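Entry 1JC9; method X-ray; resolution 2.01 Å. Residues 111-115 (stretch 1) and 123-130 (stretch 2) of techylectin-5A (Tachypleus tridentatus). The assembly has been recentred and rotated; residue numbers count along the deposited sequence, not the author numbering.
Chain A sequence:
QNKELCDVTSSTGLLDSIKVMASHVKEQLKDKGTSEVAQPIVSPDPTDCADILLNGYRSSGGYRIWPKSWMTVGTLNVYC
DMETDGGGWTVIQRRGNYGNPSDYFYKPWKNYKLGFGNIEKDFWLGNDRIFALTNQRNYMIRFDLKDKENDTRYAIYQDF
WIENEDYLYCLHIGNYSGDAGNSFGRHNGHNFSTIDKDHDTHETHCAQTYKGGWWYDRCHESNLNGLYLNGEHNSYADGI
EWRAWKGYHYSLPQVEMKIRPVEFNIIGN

Stretch 1, residues 111-115: NYKLG
Stretch 2 (123-130) FWLGNDRI

Residues 111-114 are the end of a helix, and Gly 115 leaves it with phi/psi 96/157. In the second stretch, strand 123-124 leads through Leu 125 (-57/-37) to Gly 126 (122/130), the N-cap of the helix running on from Asn 127. Lys 113 CA lies 4.7 Å from Asn 127 CA, and Gly 115 CA lies 3.5 Å from Gly 126 CA.

Backbone hydrogen bonds join the helix ends, amides of the second meeting carbonyls of the first: Asn 127 N donates to Tyr 112 O (2.9 Å, 162°), and Asp 128 N to Lys 113 O (3.3 Å, 175°). A water continues the series, donating to Lys 113 O (2.8 Å) and accepting from Arg 129 N (3.1 Å).

The charged contact is a salt bridge, Lys 113 NZ to Asp 128 OD2, 2.8 Å. The CA-to-CB bond of Lys 113 points away, but its chain (t, t, t, p) brings the amine back. The CA-to-CB bond of Asp 128 points toward the first stretch; chi1 is m, chi2 -22°.

Tyr 112 (chi1 -90°) packs edge-to-face on the Trp 124 five-membered ring (chi1 t, chi2 -104°). Centroids are 4.8 Å apart, planes at 65°; Tyr 112 CD1 is 3.5 Å from Trp 124 CD1. Trp 124 NE1 adds a weak hydrogen bond to Tyr 112 O (3.3 Å, 127°).

Two glycines allow the close backbone packing. Gly 115 CA lies 3.2 Å from Trp 124 O and makes a CA-H...O contact with Leu 125 O (3.6 Å). Gly 126 CA makes another with Tyr 112 O (3.5 Å). A CB on Gly 115 would clash with Leu 125 O; one on Gly 126 would clash with Leu 114 O. Both backbone conformations independently call for glycine.

Within the second stretch, Arg 129 NH1 (chi1-chi3 m, t, t) donates a hydrogen bond to Leu 125 O (3.1 Å). Leu 114 O lies over one guanidinium face, 3.7 Å from Arg 129 NH1.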

# COMPACT_ATOMS: atom_id res chain seq x y z
N ASN A 111 6.09 -3.67 -13.46
CA ASN A 111 6.26 -4.35 -12.18
C ASN A 111 5.17 -3.97 -11.19
O ASN A 111 4.66 -4.83 -10.45
CB ASN A 111 7.64 -4.04 -11.60
CG ASN A 111 8.76 -4.67 -12.40
OD1 ASN A 111 8.89 -5.90 -12.44
ND2 ASN A 111 9.57 -3.85 -13.05
N TYR A 112 4.81 -2.70 -11.16
CA TYR A 112 3.77 -2.24 -10.25
C TYR A 112 2.41 -2.74 -10.70
O TYR A 112 1.50 -2.93 -9.88
CB TYR A 112 3.80 -0.72 -10.14
CG TYR A 112 4.70 -0.25 -9.03
CD1 TYR A 112 4.28 -0.31 -7.70
CD2 TYR A 112 6.00 0.19 -9.29
CE1 TYR A 112 5.13 0.05 -6.66
CE2 TYR A 112 6.87 0.55 -8.25
CZ TYR A 112 6.42 0.48 -6.94
OH TYR A 112 7.27 0.81 -5.89
N LYS A 113 2.26 -2.96 -12.00
CA LYS A 113 1.01 -3.45 -12.56
C LYS A 113 0.79 -4.91 -12.17
O LYS A 113 -0.31 -5.29 -11.75
CB LYS A 113 1.06 -3.32 -14.09
CG LYS A 113 0.01 -4.15 -14.84
CD LYS A 113 0.24 -4.06 -16.34
CE LYS A 113 -0.65 -5.03 -17.12
NZ LYS A 113 -2.09 -4.66 -17.03
N LEU A 114 1.83 -5.72 -12.29
CA LEU A 114 1.75 -7.15 -11.98
C LEU A 114 2.06 -7.52 -10.54
O LEU A 114 1.63 -8.58 -10.06
CB LEU A 114 2.68 -7.94 -12.92
CG LEU A 114 2.36 -7.85 -14.42
CD1 LEU A 114 3.44 -8.57 -15.20
CD2 LEU A 114 0.99 -8.46 -14.69
N GLY A 115 2.81 -6.67 -9.84
CA GLY A 115 3.16 -6.97 -8.46
C GLY A 115 4.54 -7.61 -8.39
O GLY A 115 5.02 -8.17 -9.38
N PHE A 123 6.75 -6.52 -0.24
CA PHE A 123 6.15 -6.69 -1.56
C PHE A 123 5.10 -5.63 -1.89
O PHE A 123 4.73 -4.81 -1.04
CB PHE A 123 5.45 -8.05 -1.63
CG PHE A 123 4.18 -8.11 -0.83
CD1 PHE A 123 4.22 -8.13 0.57
CD2 PHE A 123 2.94 -8.07 -1.46
CE1 PHE A 123 3.04 -8.10 1.32
CE2 PHE A 123 1.75 -8.05 -0.72
CZ PHE A 123 1.80 -8.06 0.67
N TRP A 124 4.62 -5.69 -3.13
CA TRP A 124 3.56 -4.83 -3.64
C TRP A 124 2.69 -5.84 -4.36
O TRP A 124 3.14 -6.50 -5.29
CB TRP A 124 4.10 -3.79 -4.64
CG TRP A 124 2.99 -2.96 -5.24
CD1 TRP A 124 2.46 -3.08 -6.50
CD2 TRP A 124 2.27 -1.90 -4.61
NE1 TRP A 124 1.46 -2.15 -6.68
CE2 TRP A 124 1.32 -1.42 -5.53
CE3 TRP A 124 2.33 -1.31 -3.34
CZ2 TRP A 124 0.44 -0.37 -5.24
CZ3 TRP A 124 1.45 -0.27 -3.04
CH2 TRP A 124 0.52 0.19 -3.99
N LEU A 125 1.43 -5.97 -3.93
CA LEU A 125 0.53 -6.96 -4.52
C LEU A 125 0.32 -6.86 -6.03
O LEU A 125 0.20 -7.88 -6.69
CB LEU A 125 -0.82 -6.91 -3.80
CG LEU A 125 -1.77 -8.08 -4.10
CD1 LEU A 125 -1.15 -9.38 -3.59
CD2 LEU A 125 -3.11 -7.83 -3.42
N GLY A 126 0.26 -5.65 -6.56
CA GLY A 126 0.03 -5.48 -7.99
C GLY A 126 -1.22 -4.65 -8.21
O GLY A 126 -2.27 -4.95 -7.63
N ASN A 127 -1.14 -3.61 -9.03
CA ASN A 127 -2.29 -2.75 -9.25
C ASN A 127 -3.51 -3.43 -9.87
O ASN A 127 -4.64 -3.11 -9.49
CB ASN A 127 -1.88 -1.51 -10.07
CG ASN A 127 -0.89 -0.63 -9.32
OD1 ASN A 127 -0.84 -0.64 -8.09
ND2 ASN A 127 -0.10 0.15 -10.06
N ASP A 128 -3.31 -4.36 -10.80
CA ASP A 128 -4.46 -5.04 -11.39
C ASP A 128 -5.16 -5.86 -10.30
O ASP A 128 -6.38 -5.98 -10.30
CB ASP A 128 -4.04 -5.98 -12.53
CG ASP A 128 -3.70 -5.23 -13.81
OD1 ASP A 128 -4.15 -4.08 -13.98
OD2 ASP A 128 -2.98 -5.80 -14.65
N ARG A 129 -4.38 -6.41 -9.38
CA ARG A 129 -4.96 -7.20 -8.29
C ARG A 129 -5.64 -6.31 -7.27
O ARG A 129 -6.68 -6.65 -6.73
CB ARG A 129 -3.88 -8.05 -7.62
CG ARG A 129 -3.43 -9.24 -8.43
CD ARG A 129 -2.12 -9.74 -7.89
NE ARG A 129 -1.65 -10.95 -8.54
CZ ARG A 129 -0.44 -11.47 -8.33
NH1 ARG A 129 0.41 -10.87 -7.49
NH2 ARG A 129 -0.07 -12.58 -8.95
N ILE A 130 -5.04 -5.15 -7.00
CA ILE A 130 -5.62 -4.22 -6.05
C ILE A 130 -6.92 -3.66 -6.62
O ILE A 130 -7.90 -3.47 -5.89
CB ILE A 130 -4.62 -3.08 -5.73
CG1 ILE A 130 -3.40 -3.66 -5.01
CG2 ILE A 130 -5.30 -2.01 -4.87
CD1 ILE A 130 -2.28 -2.67 -4.75
O HOH W 1 -1.58 -7.35 -10.27